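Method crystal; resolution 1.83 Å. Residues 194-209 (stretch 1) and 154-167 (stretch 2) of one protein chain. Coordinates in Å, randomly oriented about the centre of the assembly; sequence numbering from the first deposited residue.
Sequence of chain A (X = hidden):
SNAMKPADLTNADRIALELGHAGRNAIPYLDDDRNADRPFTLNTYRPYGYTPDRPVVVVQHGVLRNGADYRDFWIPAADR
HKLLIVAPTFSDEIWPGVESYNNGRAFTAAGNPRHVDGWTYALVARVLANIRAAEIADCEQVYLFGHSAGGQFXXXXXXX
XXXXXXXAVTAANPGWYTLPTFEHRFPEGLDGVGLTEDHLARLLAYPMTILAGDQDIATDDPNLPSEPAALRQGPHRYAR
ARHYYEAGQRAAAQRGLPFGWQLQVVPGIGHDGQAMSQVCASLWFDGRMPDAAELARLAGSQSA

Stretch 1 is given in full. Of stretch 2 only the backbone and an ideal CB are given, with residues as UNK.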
ATOM      1  N   GLY A 194     -11.091  12.548  12.742  1.00 23.02           N
ATOM      2  CA  GLY A 194     -10.124  12.825  13.821  1.00 24.30           C
ATOM      3  C   GLY A 194      -8.663  13.007  13.392  1.00 25.03           C
ATOM      4  O   GLY A 194      -7.738  12.823  14.193  1.00 25.30           O
ATOM      5  N   LEU A 195      -8.453  13.381  12.140  1.00 24.12           N
ATOM      6  CA  LEU A 195      -7.098  13.669  11.636  1.00 24.47           C
ATOM      7  C   LEU A 195      -6.754  15.146  11.866  1.00 24.89           C
ATOM      8  O   LEU A 195      -7.645  15.963  12.046  1.00 24.41           O
ATOM      9  CB  LEU A 195      -7.021  13.332  10.155  1.00 23.36           C
ATOM     10  CG  LEU A 195      -7.145  11.834   9.827  1.00 23.32           C
ATOM     11  CD1 LEU A 195      -7.144  11.592   8.310  1.00 23.41           C
ATOM     12  CD2 LEU A 195      -6.068  11.006  10.535  1.00 24.31           C
ATOM     13  N   THR A 196      -5.468  15.485  11.853  1.00 25.24           N
ATOM     14  CA  THR A 196      -5.032  16.870  12.189  1.00 25.68           C
ATOM     15  C   THR A 196      -4.159  17.453  11.078  1.00 24.37           C
ATOM     16  O   THR A 196      -3.733  16.724  10.182  1.00 23.94           O
ATOM     17  CB  THR A 196      -4.197  16.871  13.469  1.00 25.96           C
ATOM     18  OG1 THR A 196      -2.982  16.163  13.225  1.00 27.95           O
ATOM     19  CG2 THR A 196      -4.951  16.191  14.623  1.00 27.82           C
ATOM     20  N   GLU A 197      -3.893  18.762  11.134  1.00 23.74           N
ATOM     21  CA  GLU A 197      -2.916  19.376  10.222  1.00 24.41           C
ATOM     22  C   GLU A 197      -1.515  18.744  10.295  1.00 24.17           C
ATOM     23  O   GLU A 197      -0.808  18.699   9.292  1.00 23.93           O
ATOM     24  CB  GLU A 197      -2.867  20.910  10.382  1.00 24.48           C
ATOM     25  CG  GLU A 197      -4.069  21.626   9.659  1.00 24.34           C
ATOM     26  CD  GLU A 197      -3.865  21.816   8.121  1.00 26.29           C
ATOM     27  OE1 GLU A 197      -4.679  21.319   7.327  1.00 24.11           O
ATOM     28  OE2 GLU A 197      -2.902  22.490   7.694  1.00 29.01           O
ATOM     29  N   ASP A 198      -1.128  18.238  11.465  1.00 25.12           N
ATOM     30  CA  ASP A 198       0.117  17.479  11.586  1.00 25.50           C
ATOM     31  C   ASP A 198       0.132  16.216  10.726  1.00 24.62           C
ATOM     32  O   ASP A 198       1.188  15.882  10.149  1.00 24.18           O
ATOM     33  CB  ASP A 198       0.429  17.124  13.057  1.00 27.23           C
ATOM     34  CG  ASP A 198       0.813  18.363  13.895  1.00 33.90           C
ATOM     35  OD1 ASP A 198       0.983  18.236  15.151  1.00 40.75           O
ATOM     36  OD2 ASP A 198       0.964  19.471  13.307  1.00 39.14           O
ATOM     37  N   HIS A 199      -0.998  15.500  10.636  1.00 23.24           N
ATOM     38  CA  HIS A 199      -1.050  14.296   9.781  1.00 22.34           C
ATOM     39  C   HIS A 199      -0.802  14.721   8.338  1.00 21.35           C
ATOM     40  O   HIS A 199      -0.045  14.079   7.610  1.00 19.57           O
ATOM     41  CB  HIS A 199      -2.416  13.574   9.831  1.00 22.37           C
ATOM     42  CG  HIS A 199      -2.615  12.758  11.072  1.00 26.25           C
ATOM     43  ND1 HIS A 199      -3.393  13.184  12.127  1.00 25.87           N
ATOM     44  CD2 HIS A 199      -2.105  11.557  11.435  1.00 26.19           C
ATOM     45  CE1 HIS A 199      -3.362  12.277  13.087  1.00 28.46           C
ATOM     46  NE2 HIS A 199      -2.575  11.288  12.699  1.00 27.73           N
ATOM     47  N   LEU A 200      -1.472  15.796   7.947  1.00 20.58           N
ATOM     48  CA  LEU A 200      -1.325  16.344   6.614  1.00 20.55           C
ATOM     49  C   LEU A 200       0.123  16.791   6.319  1.00 20.45           C
ATOM     50  O   LEU A 200       0.652  16.496   5.231  1.00 19.80           O
ATOM     51  CB  LEU A 200      -2.318  17.507   6.389  1.00 19.57           C
ATOM     52  CG  LEU A 200      -2.245  18.073   4.954  1.00 21.12           C
ATOM     53  CD1 LEU A 200      -2.346  17.012   3.828  1.00 23.27           C
ATOM     54  CD2 LEU A 200      -3.289  19.150   4.715  1.00 21.41           C
ATOM     55  N   ALA A 201       0.746  17.513   7.245  1.00 19.79           N
ATOM     56  CA  ALA A 201       2.129  17.958   7.039  1.00 18.96           C
ATOM     57  C   ALA A 201       3.035  16.744   6.859  1.00 19.17           C
ATOM     58  O   ALA A 201       3.875  16.722   5.966  1.00 20.19           O
ATOM     59  CB  ALA A 201       2.616  18.815   8.222  1.00 18.33           C
ATOM     60  N   ARG A 202       2.862  15.724   7.700  1.00 18.73           N
ATOM     61  CA  ARG A 202       3.716  14.533   7.605  1.00 18.45           C
ATOM     62  C   ARG A 202       3.490  13.785   6.289  1.00 18.27           C
ATOM     63  O   ARG A 202       4.476  13.312   5.641  1.00 18.58           O
ATOM     64  CB  ARG A 202       3.429  13.572   8.747  1.00 19.03           C
ATOM     65  CG  ARG A 202       3.809  14.097  10.121  1.00 21.89           C
ATOM     66  CD  ARG A 202       3.154  13.119  11.068  1.00 32.63           C
ATOM     67  NE  ARG A 202       2.736  13.649  12.366  1.00 42.55           N
ATOM     68  CZ  ARG A 202       3.566  14.163  13.266  1.00 45.92           C
ATOM     69  NH1 ARG A 202       4.873  14.263  13.002  1.00 47.42           N
ATOM     70  NH2 ARG A 202       3.081  14.613  14.421  1.00 48.83           N
ATOM     71  N   LEU A 203       2.219  13.694   5.887  1.00 18.70           N
ATOM     72  CA  LEU A 203       1.879  13.092   4.559  1.00 18.15           C
ATOM     73  C   LEU A 203       2.596  13.784   3.425  1.00 18.96           C
ATOM     74  O   LEU A 203       3.233  13.136   2.547  1.00 19.32           O
ATOM     75  CB  LEU A 203       0.360  13.122   4.337  1.00 17.68           C
ATOM     76  CG  LEU A 203      -0.177  12.747   2.954  1.00 19.38           C
ATOM     77  CD1 LEU A 203       0.112  11.255   2.674  1.00 21.00           C
ATOM     78  CD2 LEU A 203      -1.639  13.131   2.809  1.00 18.52           C
ATOM     79  N   LEU A 204       2.437  15.112   3.364  1.00 18.66           N
ATOM     80  CA  LEU A 204       3.068  15.912   2.333  1.00 18.49           C
ATOM     81  C   LEU A 204       4.581  15.823   2.265  1.00 19.34           C
ATOM     82  O   LEU A 204       5.133  15.863   1.189  1.00 19.81           O
ATOM     83  CB  LEU A 204       2.613  17.386   2.429  1.00 17.92           C
ATOM     84  CG  LEU A 204       1.121  17.656   2.148  1.00 16.26           C
ATOM     85  CD1 LEU A 204       0.744  19.091   2.521  1.00 18.54           C
ATOM     86  CD2 LEU A 204       0.757  17.368   0.652  1.00 17.92           C
ATOM     87  N   ALA A 205       5.244  15.674   3.413  1.00 17.48           N
ATOM     88  CA  ALA A 205       6.702  15.667   3.481  1.00 18.00           C
ATOM     89  C   ALA A 205       7.287  14.352   2.989  1.00 17.72           C
ATOM     90  O   ALA A 205       8.445  14.300   2.515  1.00 17.82           O
ATOM     91  CB  ALA A 205       7.156  15.929   4.923  1.00 17.24           C
ATOM     92  N   TYR A 206       6.507  13.275   3.143  1.00 17.38           N
ATOM     93  CA  TYR A 206       7.041  11.934   2.953  1.00 17.77           C
ATOM     94  C   TYR A 206       7.399  11.733   1.475  1.00 18.27           C
ATOM     95  O   TYR A 206       6.640  12.156   0.597  1.00 17.53           O
ATOM     96  CB  TYR A 206       6.046  10.861   3.437  1.00 17.78           C
ATOM     97  CG  TYR A 206       6.763   9.486   3.548  1.00 19.78           C
ATOM     98  CD1 TYR A 206       6.895   8.670   2.434  1.00 18.79           C
ATOM     99  CD2 TYR A 206       7.348   9.057   4.761  1.00 18.59           C
ATOM    100  CE1 TYR A 206       7.564   7.469   2.494  1.00 19.85           C
ATOM    101  CE2 TYR A 206       8.024   7.829   4.837  1.00 20.77           C
ATOM    102  CZ  TYR A 206       8.116   7.037   3.685  1.00 20.89           C
ATOM    103  OH  TYR A 206       8.764   5.813   3.742  1.00 20.96           O
ATOM    104  N   PRO A 207       8.545  11.097   1.184  1.00 18.57           N
ATOM    105  CA  PRO A 207       8.887  10.859  -0.244  1.00 19.40           C
ATOM    106  C   PRO A 207       8.112   9.701  -0.919  1.00 19.99           C
ATOM    107  O   PRO A 207       8.720   8.776  -1.487  1.00 21.44           O
ATOM    108  CB  PRO A 207      10.391  10.579  -0.189  1.00 18.89           C
ATOM    109  CG  PRO A 207      10.542   9.810   1.137  1.00 20.33           C
ATOM    110  CD  PRO A 207       9.609  10.617   2.098  1.00 18.39           C
HETATM  111  N   MSE A 208       6.793   9.757  -0.871  1.00 19.52           N
HETATM  112  CA  MSE A 208       5.973   8.709  -1.422  1.00 20.81           C
HETATM  113  C   MSE A 208       6.082   8.761  -2.935  1.00 20.05           C
HETATM  114  O   MSE A 208       6.056   9.847  -3.462  1.00 21.77           O
HETATM  115  CB  MSE A 208       4.486   8.984  -1.038  1.00 18.41           C
HETATM  116  CG  MSE A 208       3.595   7.892  -1.595  1.00 23.68           C
HETATM  117 SE   MSE A 208       1.803   8.056  -0.729  0.75 27.13          SE
HETATM  118  CE  MSE A 208       2.571   8.178   1.031  1.00 32.75           C
ATOM    119  N   THR A 209       6.176   7.607  -3.619  1.00 20.87           N
ATOM    120  CA  THR A 209       6.079   7.536  -5.090  1.00 20.31           C
ATOM    121  C   THR A 209       4.628   7.224  -5.456  1.00 20.75           C
ATOM    122  O   THR A 209       4.007   6.276  -4.935  1.00 19.39           O
ATOM    123  CB  THR A 209       6.978   6.416  -5.681  1.00 22.51           C
ATOM    124  OG1 THR A 209       8.321   6.629  -5.265  1.00 20.32           O
ATOM    125  CG2 THR A 209       6.937   6.381  -7.208  1.00 20.63           C
ATOM    126  N   UNK A 154      -2.676   2.101   0.589  1.00 17.47           N
ATOM    127  CA  UNK A 154      -1.365   2.608   0.962  1.00 16.86           C
ATOM    128  C   UNK A 154      -1.335   4.135   1.167  1.00 17.62           C
ATOM    129  O   UNK A 154      -0.775   4.612   2.169  1.00 16.18           O
ATOM    130  CB  UNK A 154      -0.349   2.214  -0.112  1.00 16.86           C
ATOM    131  N   UNK A 155      -1.934   4.905   0.240  1.00 16.11           N
ATOM    132  CA  UNK A 155      -1.872   6.386   0.405  1.00 17.77           C
ATOM    133  C   UNK A 155      -2.743   6.875   1.556  1.00 18.28           C
ATOM    134  O   UNK A 155      -2.409   7.862   2.204  1.00 18.52           O
ATOM    135  CB  UNK A 155      -2.309   7.084  -0.885  1.00 17.77           C
ATOM    136  N   UNK A 156      -3.792   6.118   1.856  1.00 16.86           N
ATOM    137  CA  UNK A 156      -4.692   6.465   2.975  1.00 17.44           C
ATOM    138  C   UNK A 156      -4.025   6.024   4.288  1.00 17.68           C
ATOM    139  O   UNK A 156      -4.229   6.654   5.302  1.00 16.85           O
ATOM    140  CB  UNK A 156      -6.062   5.804   2.811  1.00 17.44           C
ATOM    141  N   UNK A 157      -3.238   4.954   4.234  1.00 18.19           N
ATOM    142  CA  UNK A 157      -2.415   4.544   5.361  1.00 17.39           C
ATOM    143  C   UNK A 157      -1.431   5.690   5.692  1.00 18.36           C
ATOM    144  O   UNK A 157      -1.286   6.120   6.860  1.00 18.29           O
ATOM    145  CB  UNK A 157      -1.671   3.244   5.047  1.00 17.39           C
ATOM    146  N   UNK A 158      -0.783   6.197   4.658  1.00 19.10           N
ATOM    147  CA  UNK A 158       0.152   7.326   4.811  1.00 20.21           C
ATOM    148  C   UNK A 158      -0.513   8.596   5.319  1.00 19.35           C
ATOM    149  O   UNK A 158       0.148   9.384   6.004  1.00 21.55           O
ATOM    150  CB  UNK A 158       0.832   7.621   3.473  1.00 20.21           C
ATOM    151  N   UNK A 159      -1.795   8.801   4.998  1.00 18.67           N
ATOM    152  CA  UNK A 159      -2.534   9.957   5.476  1.00 19.66           C
ATOM    153  C   UNK A 159      -2.938   9.890   6.945  1.00 20.93           C
ATOM    154  O   UNK A 159      -3.347  10.892   7.522  1.00 21.64           O
ATOM    155  CB  UNK A 159      -3.790  10.136   4.621  1.00 19.66           C
ATOM    156  N   UNK A 160      -2.924   8.697   7.512  1.00 19.75           N
ATOM    157  CA  UNK A 160      -3.564   8.462   8.820  1.00 20.57           C
ATOM    158  C   UNK A 160      -2.675   7.807   9.864  1.00 20.28           C
ATOM    159  O   UNK A 160      -3.010   7.856  11.044  1.00 20.39           O
ATOM    160  CB  UNK A 160      -4.804   7.588   8.626  1.00 20.57           C
ATOM    161  N   UNK A 161      -1.525   7.250   9.457  1.00 20.07           N
ATOM    162  CA  UNK A 161      -0.682   6.418  10.361  1.00 20.21           C
ATOM    163  C   UNK A 161       0.731   6.975  10.550  1.00 20.55           C
ATOM    164  O   UNK A 161       1.232   7.686   9.668  1.00 21.29           O
ATOM    165  CB  UNK A 161      -0.582   4.993   9.814  1.00 20.21           C
ATOM    166  N   UNK A 162       1.375   6.686  11.703  1.00 20.78           N
ATOM    167  CA  UNK A 162       2.792   7.074  11.831  1.00 21.45           C
ATOM    168  C   UNK A 162       3.683   6.516  10.684  1.00 21.50           C
ATOM    169  O   UNK A 162       3.483   5.373  10.220  1.00 21.36           O
ATOM    170  CB  UNK A 162       3.330   6.586  13.178  1.00 21.45           C
ATOM    171  N   UNK A 163       4.672   7.299  10.259  1.00 21.28           N
ATOM    172  CA  UNK A 163       5.523   6.887   9.135  1.00 21.29           C
ATOM    173  C   UNK A 163       6.794   6.156   9.531  1.00 21.85           C
ATOM    174  O   UNK A 163       7.473   5.586   8.659  1.00 21.11           O
ATOM    175  CB  UNK A 163       5.906   8.119   8.312  1.00 21.29           C
ATOM    176  N   UNK A 164       7.096   6.161  10.828  1.00 22.56           N
ATOM    177  CA  UNK A 164       8.347   5.557  11.337  1.00 22.23           C
ATOM    178  C   UNK A 164       8.694   4.136  10.830  1.00 22.43           C
ATOM    179  O   UNK A 164       9.869   3.884  10.515  1.00 22.91           O
ATOM    180  CB  UNK A 164       8.267   5.508  12.864  1.00 22.23           C
ATOM    181  N   UNK A 165       7.700   3.218  10.720  1.00 22.77           N
ATOM    182  CA  UNK A 165       8.048   1.878  10.257  1.00 22.54           C
ATOM    183  C   UNK A 165       8.522   1.793   8.780  1.00 22.25           C
ATOM    184  O   UNK A 165       9.103   0.782   8.411  1.00 23.03           O
ATOM    185  CB  UNK A 165       6.831   0.970  10.444  1.00 22.54           C
ATOM    186  N   UNK A 166       8.273   2.819   7.964  1.00 20.65           N
ATOM    187  CA  UNK A 166       8.413   2.691   6.516  1.00 20.77           C
ATOM    188  C   UNK A 166       9.572   3.477   5.920  1.00 20.38           C
ATOM    189  O   UNK A 166       9.643   4.707   6.054  1.00 21.90           O
ATOM    190  CB  UNK A 166       7.114   3.138   5.842  1.00 20.77           C
ATOM    191  N   UNK A 167      10.476   2.753   5.270  1.00 19.89           N
ATOM    192  CA  UNK A 167      11.615   3.352   4.543  1.00 19.46           C
ATOM    193  C   UNK A 167      11.270   3.928   3.143  1.00 20.08           C
ATOM    194  O   UNK A 167      11.829   4.954   2.699  1.00 20.10           O
ATOM    195  CB  UNK A 167      12.707   2.292   4.382  1.00 19.46           C
TER

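Position 154 lies in a helix with CA-to-CB sideways to stretch 1 and nothing of it within 5.5 Å of the ideal CB, so the contact leaves the choice wide; the residue is Val154, rotamer t. At position 155 the bond also runs sideways, but the ideal CB sits 4.2 Å from Met208 SE. A medium or large side chain would fit if it turned aside from the selenium. His155 does this: its CB lies 4.0 Å from Met208 SE, and chi1 p carries the ring away from stretch 1.

Positions 156 and 157 point away or out of reach, and many helix-compatible residues would serve. They are Arg156, whose guanidinium is bonded beyond these stretches, and Leu157.

At position 158 CA-to-CB points toward stretch 1. Its ideal CB is 3.8 Å from Leu203 CD1 and a tight 3.0 Å from Met208 CE, with the Tyr206 ring beyond. The surroundings are apolar, which favours a flexible, unbranched apolar chain or a small residue. The residue is Met158, a selenomethionine, in rotamers m, m, m. Its CB packs 3.9 Å from Leu203 CD1, and its CE lies over one face of the Tyr206 ring, 3.3 Å from the ring centroid and 10° off the normal, a CH-pi contact.

At position 159 the backbones come close, with CA 5.5 Å from Leu203 CA. The ideal CB is 4.1 Å from Leu203 CD2 and 5.2 Å from Leu195 CD1, so a small residue, Ala, Ser or Gly, suits the narrow gap. Ser159 places OG 3.6 Å from Leu203 CD2 and satisfies the hydroxyl within its own stretch, OG donating to His155 O at 2.8 Å.

Position 160 again runs sideways, its ideal CB 4.1 Å from Leu195 CD2; small or modest side chains would suit. In Ser160, CB rests 4.0 Å from Leu195 CD2 while OG turns back to donate to Arg156 O at 3.0 Å. A water joins Ser160 O to His199 NE2, 2.8 Å from each.

Positions 161 and 162 have no stretch 1 atom within 5.5 Å of the ideal CB. At 161 the bond points away, so polar or apolar chains would serve; it is Gln161. At 162 a phi of -55° accommodates proline, among others, and Pro162 is found.

Position 163 faces stretch 1, with the ideal CB 3.9 Å from Tyr206 CD2 and the carbonyl of Arg202 farther on. An aromatic or a polar side chain could use this site. His163 does both: the edge of Tyr206 meets its ring face in an offset edge-to-face pair, centroids 5.1 Å apart, while NE2 donates to Met158 O at 2.7 Å. A water links ND1 (2.8 Å) to Arg202 O (2.7 Å).

Positions 164 and 165 lie inside the type I turn, remote from stretch 1, so stretch 1 sets no demand and most residues that tolerate the turn would do, with a phi of -67° at 165 also allowing proline; they are Ala164 and Pro165. At 166 the ideal CB is 3.8 Å from Tyr206 OH, but the backbone supplies the key group, so several side chains would do. Phe166 turns its ring away, and its O accepts from Tyr206 OH at 2.7 Å. Position 167 points away and tolerates much; it is His167.

Stretch 2 154-167: VHRLMSSQPHAPFH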
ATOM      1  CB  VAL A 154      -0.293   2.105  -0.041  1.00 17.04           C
ATOM      2  CG1 VAL A 154       1.034   2.918   0.034  1.00 18.61           C
ATOM      3  CG2 VAL A 154      -0.082   0.604   0.137  1.00 16.03           C
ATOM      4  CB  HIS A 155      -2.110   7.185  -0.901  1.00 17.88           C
ATOM      5  CG  HIS A 155      -3.543   7.278  -1.334  1.00 20.54           C
ATOM      6  ND1 HIS A 155      -4.334   8.377  -1.054  1.00 22.31           N
ATOM      7  CD2 HIS A 155      -4.286   6.474  -2.133  1.00 17.70           C
ATOM      8  CE1 HIS A 155      -5.531   8.211  -1.615  1.00 13.83           C
ATOM      9  NE2 HIS A 155      -5.537   7.046  -2.238  1.00 23.13           N
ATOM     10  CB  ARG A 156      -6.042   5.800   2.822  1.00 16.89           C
ATOM     11  CG  ARG A 156      -6.806   6.428   1.637  1.00 15.25           C
ATOM     12  CD  ARG A 156      -8.204   5.889   1.459  1.00 15.53           C
ATOM     13  NE  ARG A 156      -8.724   6.567   0.248  1.00 19.51           N
ATOM     14  CZ  ARG A 156      -9.450   6.014  -0.718  1.00 22.26           C
ATOM     15  NH1 ARG A 156      -9.848   4.748  -0.642  1.00 17.35           N
ATOM     16  NH2 ARG A 156      -9.816   6.749  -1.775  1.00 23.80           N
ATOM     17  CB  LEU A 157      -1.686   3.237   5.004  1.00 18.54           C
ATOM     18  CG  LEU A 157      -0.741   2.632   6.062  1.00 17.35           C
ATOM     19  CD1 LEU A 157      -0.549   1.146   5.832  1.00 16.19           C
ATOM     20  CD2 LEU A 157       0.657   3.333   6.202  1.00 22.84           C
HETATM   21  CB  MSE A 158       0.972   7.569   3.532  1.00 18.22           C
HETATM   22  CG  MSE A 158       1.901   6.328   3.207  1.00 21.78           C
HETATM   23 SE   MSE A 158       3.079   5.790   4.667  0.75 30.16          SE
HETATM   24  CE  MSE A 158       4.344   7.253   4.300  1.00 25.39           C
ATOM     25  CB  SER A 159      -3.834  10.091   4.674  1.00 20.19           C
ATOM     26  OG  SER A 159      -3.549  10.141   3.293  1.00 19.29           O
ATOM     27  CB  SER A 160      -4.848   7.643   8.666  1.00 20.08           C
ATOM     28  OG  SER A 160      -4.520   6.322   8.236  1.00 19.65           O
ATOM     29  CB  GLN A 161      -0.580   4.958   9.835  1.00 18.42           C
ATOM     30  CG  GLN A 161      -1.960   4.305   9.503  1.00 19.81           C
ATOM     31  CD  GLN A 161      -2.821   4.159  10.762  1.00 20.69           C
ATOM     32  OE1 GLN A 161      -2.302   3.758  11.827  1.00 16.57           O
ATOM     33  NE2 GLN A 161      -4.113   4.537  10.671  1.00 17.80           N
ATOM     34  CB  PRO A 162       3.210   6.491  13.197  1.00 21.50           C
ATOM     35  CG  PRO A 162       1.901   6.394  13.999  1.00 23.49           C
ATOM     36  CD  PRO A 162       0.846   6.033  12.930  1.00 21.69           C
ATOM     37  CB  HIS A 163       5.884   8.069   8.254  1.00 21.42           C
ATOM     38  CG  HIS A 163       4.703   8.696   7.595  1.00 21.33           C
ATOM     39  ND1 HIS A 163       4.724   9.996   7.149  1.00 24.18           N
ATOM     40  CD2 HIS A 163       3.425   8.248   7.412  1.00 21.08           C
ATOM     41  CE1 HIS A 163       3.536  10.307   6.648  1.00 24.16           C
ATOM     42  NE2 HIS A 163       2.728   9.267   6.788  1.00 19.39           N
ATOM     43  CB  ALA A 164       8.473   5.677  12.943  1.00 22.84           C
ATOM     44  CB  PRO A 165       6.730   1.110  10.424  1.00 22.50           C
ATOM     45  CG  PRO A 165       5.940   1.907  11.442  1.00 22.54           C
ATOM     46  CD  PRO A 165       6.268   3.301  11.076  1.00 23.07           C
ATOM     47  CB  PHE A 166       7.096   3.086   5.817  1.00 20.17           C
ATOM     48  CG  PHE A 166       5.896   2.405   6.419  1.00 21.51           C
ATOM     49  CD1 PHE A 166       5.054   3.098   7.312  1.00 21.60           C
ATOM     50  CD2 PHE A 166       5.652   1.067   6.149  1.00 19.97           C
ATOM     51  CE1 PHE A 166       3.961   2.460   7.879  1.00 22.95           C
ATOM     52  CE2 PHE A 166       4.562   0.387   6.727  1.00 21.44           C
ATOM     53  CZ  PHE A 166       3.703   1.096   7.591  1.00 19.78           C
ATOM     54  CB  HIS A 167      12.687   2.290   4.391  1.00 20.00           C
ATOM     55  CG  HIS A 167      13.848   2.715   3.556  1.00 23.67           C
ATOM     56  ND1 HIS A 167      14.807   3.600   4.011  1.00 24.62           N
ATOM     57  CD2 HIS A 167      14.205   2.379   2.290  1.00 27.50           C
ATOM     58  CE1 HIS A 167      15.707   3.789   3.057  1.00 29.96           C
ATOM     59  NE2 HIS A 167      15.359   3.061   2.003  1.00 28.49           N
TER
HETATM   60  O   HOH W   1       0.246  11.525   7.947  1.00 17.61           O
HETATM   61  O   HOH W   2      -1.461   8.755  13.199  1.00 24.35           O
HETATM   62  O   HOH W   3       6.550  12.078   6.819  1.00 32.32           O
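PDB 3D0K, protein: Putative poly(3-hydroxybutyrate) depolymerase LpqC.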